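PDB 5J6C: putative reductase, which probably catalyses the FMN-dependent reduction of nitro compounds and may act on the antibiotic metronidazole. Local coordinates for residues Ala131-Arg144 against Tyr168-Asp180. Sequence-based numbering, arbitrary orientation.
Sequences AHELGLGSCWIQVR and YSVECIISIGYSD. With FMN (flavin mononucleotide), chain C.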
loop_
_atom_site.group_PDB
_atom_site.type_symbol
_atom_site.label_atom_id
_atom_site.label_comp_id
_atom_site.label_asym_id
_atom_site.label_seq_id
_atom_site.Cartn_x
_atom_site.Cartn_y
_atom_site.Cartn_z
ATOM N N ALA A 131 -8.553 1.175 10.743
ATOM C CA ALA A 131 -9.171 0.173 11.611
ATOM C C ALA A 131 -8.358 -0.024 12.882
ATOM O O ALA A 131 -8.915 -0.089 13.985
ATOM C CB ALA A 131 -9.326 -1.153 10.870
ATOM N N HIS A 132 -7.032 -0.098 12.746
ATOM C CA HIS A 132 -6.157 -0.284 13.901
ATOM C C HIS A 132 -6.277 0.875 14.886
ATOM O O HIS A 132 -6.367 0.659 16.100
ATOM C CB HIS A 132 -4.708 -0.442 13.429
ATOM C CG HIS A 132 -3.722 -0.699 14.532
ATOM N ND1 HIS A 132 -3.946 -1.616 15.538
ATOM C CD2 HIS A 132 -2.494 -0.177 14.771
ATOM C CE1 HIS A 132 -2.908 -1.632 16.358
ATOM N NE2 HIS A 132 -2.013 -0.766 15.915
ATOM N N GLU A 133 -6.289 2.113 14.383
ATOM C CA GLU A 133 -6.408 3.262 15.276
ATOM C C GLU A 133 -7.746 3.272 16.004
ATOM O O GLU A 133 -7.854 3.848 17.088
ATOM C CB GLU A 133 -6.240 4.569 14.502
ATOM C CG GLU A 133 -6.061 5.762 15.436
ATOM C CD GLU A 133 -6.413 7.090 14.795
ATOM O OE1 GLU A 133 -5.587 8.031 14.885
ATOM O OE2 GLU A 133 -7.516 7.199 14.215
ATOM N N LEU A 134 -8.771 2.647 15.435
ATOM C CA LEU A 134 -10.081 2.630 16.067
ATOM C C LEU A 134 -10.291 1.391 16.924
ATOM O O LEU A 134 -11.434 1.089 17.283
ATOM C CB LEU A 134 -11.177 2.734 15.005
ATOM C CG LEU A 134 -11.093 3.952 14.090
ATOM C CD1 LEU A 134 -12.097 3.827 12.942
ATOM C CD2 LEU A 134 -11.322 5.240 14.887
ATOM N N GLY A 135 -9.222 0.653 17.226
ATOM C CA GLY A 135 -9.310 -0.469 18.132
ATOM C C GLY A 135 -9.871 -1.731 17.532
ATOM O O GLY A 135 -10.287 -2.632 18.274
ATOM N N LEU A 136 -9.929 -1.813 16.211
ATOM C CA LEU A 136 -10.405 -2.996 15.512
ATOM C C LEU A 136 -9.216 -3.776 14.959
ATOM O O LEU A 136 -8.130 -3.230 14.744
ATOM C CB LEU A 136 -11.362 -2.609 14.376
ATOM C CG LEU A 136 -12.691 -1.930 14.758
ATOM C CD1 LEU A 136 -13.248 -1.151 13.573
ATOM C CD2 LEU A 136 -13.719 -2.957 15.243
ATOM N N GLY A 137 -9.420 -5.076 14.764
ATOM C CA GLY A 137 -8.450 -5.897 14.076
ATOM C C GLY A 137 -8.879 -6.105 12.633
ATOM O O GLY A 137 -10.045 -5.923 12.283
ATOM N N SER A 138 -7.928 -6.490 11.783
ATOM C CA SER A 138 -8.277 -6.735 10.389
ATOM C C SER A 138 -7.293 -7.726 9.782
ATOM O O SER A 138 -6.239 -8.020 10.349
ATOM C CB SER A 138 -8.323 -5.421 9.579
ATOM O OG SER A 138 -7.021 -4.916 9.310
ATOM N N CYS A 139 -7.660 -8.250 8.614
ATOM C CA CYS A 139 -6.780 -9.147 7.883
ATOM C C CYS A 139 -7.025 -8.994 6.392
ATOM O O CYS A 139 -8.176 -8.949 5.944
ATOM C CB CYS A 139 -6.983 -10.605 8.293
ATOM S SG CYS A 139 -5.615 -11.604 7.665
ATOM N N TRP A 140 -5.939 -8.904 5.641
ATOM C CA TRP A 140 -6.000 -8.817 4.192
ATOM C C TRP A 140 -6.221 -10.214 3.626
ATOM O O TRP A 140 -5.558 -11.172 4.035
ATOM C CB TRP A 140 -4.692 -8.195 3.688
ATOM C CG TRP A 140 -4.421 -8.057 2.205
ATOM C CD1 TRP A 140 -4.479 -9.035 1.252
ATOM C CD2 TRP A 140 -3.950 -6.867 1.531
ATOM N NE1 TRP A 140 -4.092 -8.523 0.027
ATOM C CE2 TRP A 140 -3.775 -7.196 0.173
ATOM C CE3 TRP A 140 -3.687 -5.554 1.948
ATOM C CZ2 TRP A 140 -3.338 -6.264 -0.778
ATOM C CZ3 TRP A 140 -3.254 -4.626 1.007
ATOM C CH2 TRP A 140 -3.088 -4.988 -0.345
ATOM N N ILE A 141 -7.168 -10.341 2.707
ATOM C CA ILE A 141 -7.412 -11.590 1.996
ATOM C C ILE A 141 -7.046 -11.344 0.537
ATOM O O ILE A 141 -7.732 -10.583 -0.155
ATOM C CB ILE A 141 -8.870 -12.050 2.139
ATOM C CG1 ILE A 141 -9.201 -12.288 3.613
ATOM C CG2 ILE A 141 -9.125 -13.310 1.307
ATOM C CD1 ILE A 141 -10.645 -12.571 3.849
ATOM N N GLN A 142 -5.957 -11.967 0.075
ATOM C CA GLN A 142 -5.478 -11.750 -1.286
ATOM C C GLN A 142 -6.452 -12.345 -2.302
ATOM O O GLN A 142 -6.872 -13.495 -2.163
ATOM C CB GLN A 142 -4.093 -12.376 -1.449
ATOM C CG GLN A 142 -3.430 -12.122 -2.784
ATOM C CD GLN A 142 -3.162 -10.640 -3.048
ATOM O OE1 GLN A 142 -2.951 -9.863 -2.120
ATOM N NE2 GLN A 142 -3.168 -10.248 -4.323
ATOM N N VAL A 143 -6.789 -11.568 -3.343
ATOM C CA VAL A 143 -7.661 -12.013 -4.430
ATOM C C VAL A 143 -6.930 -12.039 -5.770
ATOM O O VAL A 143 -6.947 -13.055 -6.482
ATOM C CB VAL A 143 -8.935 -11.142 -4.524
ATOM C CG1 VAL A 143 -9.773 -11.549 -5.748
ATOM C CG2 VAL A 143 -9.751 -11.279 -3.232
ATOM N N ARG A 144 -6.299 -10.923 -6.146
ATOM C CA ARG A 144 -5.534 -10.892 -7.382
ATOM C C ARG A 144 -4.513 -12.023 -7.387
ATOM O O ARG A 144 -3.864 -12.291 -6.373
ATOM C CB ARG A 144 -4.831 -9.537 -7.547
ATOM C CG ARG A 144 -4.245 -9.341 -8.938
ATOM C CD ARG A 144 -3.362 -8.100 -9.046
ATOM N NE ARG A 144 -2.127 -8.234 -8.280
ATOM C CZ ARG A 144 -0.992 -8.712 -8.776
ATOM N NH1 ARG A 144 0.089 -8.796 -8.010
ATOM N NH2 ARG A 144 -0.939 -9.110 -10.041
ATOM N N TYR A 168 -13.851 -4.038 -13.904
ATOM C CA TYR A 168 -13.230 -4.002 -12.593
ATOM C C TYR A 168 -12.495 -5.300 -12.306
ATOM O O TYR A 168 -12.904 -6.381 -12.740
ATOM C CB TYR A 168 -14.276 -3.770 -11.503
ATOM C CG TYR A 168 -14.991 -2.454 -11.630
ATOM C CD1 TYR A 168 -14.381 -1.274 -11.226
ATOM C CD2 TYR A 168 -16.271 -2.384 -12.169
ATOM C CE1 TYR A 168 -15.022 -0.071 -11.345
ATOM C CE2 TYR A 168 -16.924 -1.180 -12.289
ATOM C CZ TYR A 168 -16.292 -0.026 -11.872
ATOM O OH TYR A 168 -16.923 1.178 -11.984
ATOM N N SER A 169 -11.414 -5.181 -11.542
ATOM C CA SER A 169 -10.695 -6.316 -10.992
ATOM C C SER A 169 -10.707 -6.232 -9.466
ATOM O O SER A 169 -10.668 -5.138 -8.897
ATOM C CB SER A 169 -9.255 -6.340 -11.517
ATOM O OG SER A 169 -8.584 -7.494 -11.059
ATOM N N VAL A 170 -10.740 -7.389 -8.802
ATOM C CA VAL A 170 -10.779 -7.455 -7.343
ATOM C C VAL A 170 -9.364 -7.629 -6.823
ATOM O O VAL A 170 -8.665 -8.573 -7.201
ATOM C CB VAL A 170 -11.687 -8.589 -6.837
ATOM C CG1 VAL A 170 -11.772 -8.536 -5.308
ATOM C CG2 VAL A 170 -13.070 -8.479 -7.450
ATOM N N GLU A 171 -8.936 -6.711 -5.959
ATOM C CA GLU A 171 -7.584 -6.744 -5.417
ATOM C C GLU A 171 -7.502 -7.631 -4.186
ATOM O O GLU A 171 -6.669 -8.541 -4.121
ATOM C CB GLU A 171 -7.113 -5.323 -5.073
ATOM C CG GLU A 171 -5.842 -5.290 -4.231
ATOM C CD GLU A 171 -4.672 -5.996 -4.901
ATOM O OE1 GLU A 171 -3.860 -6.624 -4.195
ATOM O OE2 GLU A 171 -4.563 -5.934 -6.139
ATOM N N CYS A 172 -8.383 -7.402 -3.219
ATOM C CA CYS A 172 -8.318 -8.081 -1.936
ATOM C C CYS A 172 -9.600 -7.780 -1.178
ATOM O O CYS A 172 -10.337 -6.847 -1.519
ATOM C CB CYS A 172 -7.100 -7.614 -1.125
ATOM S SG CYS A 172 -7.167 -5.836 -0.703
ATOM N N ILE A 173 -9.862 -8.588 -0.158
ATOM C CA ILE A 173 -10.902 -8.320 0.828
ATOM C C ILE A 173 -10.229 -7.999 2.158
ATOM O O ILE A 173 -9.299 -8.703 2.575
ATOM C CB ILE A 173 -11.850 -9.519 0.988
ATOM C CG1 ILE A 173 -12.253 -10.078 -0.380
ATOM C CG2 ILE A 173 -13.089 -9.113 1.789
ATOM C CD1 ILE A 173 -13.338 -11.100 -0.292
ATOM N N ILE A 174 -10.694 -6.946 2.828
ATOM C CA ILE A 174 -10.256 -6.646 4.189
ATOM C C ILE A 174 -11.391 -7.041 5.123
ATOM O O ILE A 174 -12.469 -6.438 5.081
ATOM C CB ILE A 174 -9.881 -5.170 4.386
ATOM C CG1 ILE A 174 -8.856 -4.702 3.351
ATOM C CG2 ILE A 174 -9.326 -4.960 5.796
ATOM C CD1 ILE A 174 -7.488 -5.324 3.520
ATOM N N SER A 175 -11.164 -8.052 5.960
ATOM C CA SER A 175 -12.111 -8.395 7.017
ATOM C C SER A 175 -11.777 -7.581 8.256
ATOM O O SER A 175 -10.605 -7.399 8.584
ATOM C CB SER A 175 -12.062 -9.884 7.354
ATOM O OG SER A 175 -10.873 -10.190 8.033
ATOM N N ILE A 176 -12.811 -7.078 8.925
ATOM C CA ILE A 176 -12.668 -6.093 9.995
ATOM C C ILE A 176 -13.574 -6.493 11.158
ATOM O O ILE A 176 -14.671 -7.013 10.947
ATOM C CB ILE A 176 -13.019 -4.675 9.487
ATOM C CG1 ILE A 176 -12.174 -4.314 8.249
ATOM C CG2 ILE A 176 -12.879 -3.616 10.603
ATOM C CD1 ILE A 176 -12.535 -2.971 7.629
ATOM N N GLY A 177 -13.120 -6.252 12.380
ATOM C CA GLY A 177 -13.944 -6.509 13.545
ATOM C C GLY A 177 -13.114 -6.426 14.805
ATOM O O GLY A 177 -11.897 -6.210 14.763
ATOM N N TYR A 178 -13.806 -6.587 15.938
ATOM C CA TYR A 178 -13.142 -6.585 17.235
ATOM C C TYR A 178 -12.439 -7.914 17.461
ATOM O O TYR A 178 -13.031 -8.982 17.271
ATOM C CB TYR A 178 -14.141 -6.304 18.353
ATOM C CG TYR A 178 -14.606 -4.870 18.352
ATOM C CD1 TYR A 178 -15.797 -4.501 17.727
ATOM C CD2 TYR A 178 -13.839 -3.875 18.943
ATOM C CE1 TYR A 178 -16.216 -3.176 17.710
ATOM C CE2 TYR A 178 -14.246 -2.558 18.934
ATOM C CZ TYR A 178 -15.437 -2.211 18.313
ATOM O OH TYR A 178 -15.848 -0.891 18.304
ATOM N N SER A 179 -11.174 -7.842 17.859
ATOM C CA SER A 179 -10.338 -9.032 17.923
ATOM C C SER A 179 -10.783 -9.966 19.041
ATOM O O SER A 179 -11.118 -9.530 20.146
ATOM C CB SER A 179 -8.878 -8.640 18.129
ATOM O OG SER A 179 -8.103 -9.789 18.443
ATOM N N ASP A 180 -10.764 -11.265 18.754
ATOM C CA ASP A 180 -11.011 -12.285 19.768
ATOM C C ASP A 180 -9.833 -13.252 19.848
ATOM O O ASP A 180 -9.999 -14.429 20.175
ATOM C CB ASP A 180 -12.324 -13.020 19.493
ATOM C CG ASP A 180 -12.816 -13.843 20.695
ATOM O OD1 ASP A 180 -13.405 -14.913 20.453
ATOM O OD2 ASP A 180 -12.613 -13.434 21.862
HETATM N N1 FMN C . -3.643 -13.440 5.532
HETATM C C2 FMN C . -4.540 -14.466 5.291
HETATM O O2 FMN C . -4.970 -15.146 6.211
HETATM N N3 FMN C . -4.975 -14.744 4.013
HETATM C C4 FMN C . -4.500 -14.009 2.946
HETATM O O4 FMN C . -4.868 -14.242 1.796
HETATM C C4A FMN C . -3.585 -12.996 3.174
HETATM N N5 FMN C . -3.134 -12.271 2.097
HETATM C C5A FMN C . -2.261 -11.237 2.304
HETATM C C6 FMN C . -1.810 -10.519 1.204
HETATM C C7 FMN C . -0.937 -9.478 1.388
HETATM C C7M FMN C . -0.461 -8.696 0.205
HETATM C C8 FMN C . -0.507 -9.161 2.657
HETATM C C8M FMN C . 0.435 -8.022 2.839
HETATM C C9 FMN C . -0.944 -9.871 3.759
HETATM C C9A FMN C . -1.829 -10.926 3.581
HETATM N N10 FMN C . -2.282 -11.661 4.667
HETATM C C10 FMN C . -3.165 -12.703 4.468
HETATM C "C1'" FMN C . -1.817 -11.326 6.055
HETATM C "C2'" FMN C . -0.398 -11.851 6.316
HETATM O "O2'" FMN C . -0.425 -13.232 6.631
HETATM C "C3'" FMN C . 0.257 -11.044 7.441
HETATM O "O3'" FMN C . 0.153 -9.673 7.137
HETATM C "C4'" FMN C . 1.735 -11.399 7.628
HETATM O "O4'" FMN C . 1.834 -12.762 7.984
HETATM C "C5'" FMN C . 2.371 -10.521 8.708
HETATM O "O5'" FMN C . 1.735 -10.804 9.936
HETATM P P FMN C . 0.947 -9.645 10.725
HETATM O O1P FMN C . 0.054 -8.901 9.755
HETATM O O2P FMN C . 0.096 -10.237 11.827
HETATM O O3P FMN C . 1.987 -8.705 11.281
HETATM O O HOH W 1 -9.895 -5.199 18.317
#
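In the central antiparallel sheet of this nitroreductase-family fold, strand 137-142, outermost within this chain, pairs with strand 168-177. G137, C139 and I141 form the hydrogen-bonded pairs with G177, S175 and I173. The I141 N to I173 O bond measures 2.7 Å. S138, W140 and Q142 face I176, I174 and C172 in the non-hydrogen-bonded pairs.

W140 is sandwiched between protein and flavin. The SG of C172 sits over one face of the indole, 3.9 Å from the centroid of the six-membered ring. The CB of C172 covers the five-membered ring on that side. FMN lies over the opposite face with its C6 and C7M. CG of W140 stands anti to the backbone N (chi1 176°), which places the ring between C172 and the flavin. W140 NE1 donates to Q142 OE1 at 2.8 Å, tilted out of the ring plane. Q142 NE2 in turn gives a nearly straight bond to R144 O. These two bonds fix the rotation of the Q142 amide. The backbone N of Q142 binds FMN O4 at 3.1 Å, so the strand end is part of the flavin pocket. The second subunit reaches this end: its E118 accepts from Q142 NE2 and forms a salt bridge with R144 NE.

Past the strand, V143 N and R144 N both bond to E171 O, from the same face of its carbonyl plane. E171 bends at chi2 (58°), which turns its carboxylate back toward W140 and R144. Its OE1 comes to the edge of the W140 ring, 3.5 Å from CZ2. Its OE2 makes a long salt bridge to R144 NE at 4.0 Å.

At the other end, a Schellman motif with G135 closes helix 116-133. L136 CD2 then sits over the centre of the Y178 ring in a CH-pi contact, 3.4 Å from the centroid. A water joins G135 O to S179 N.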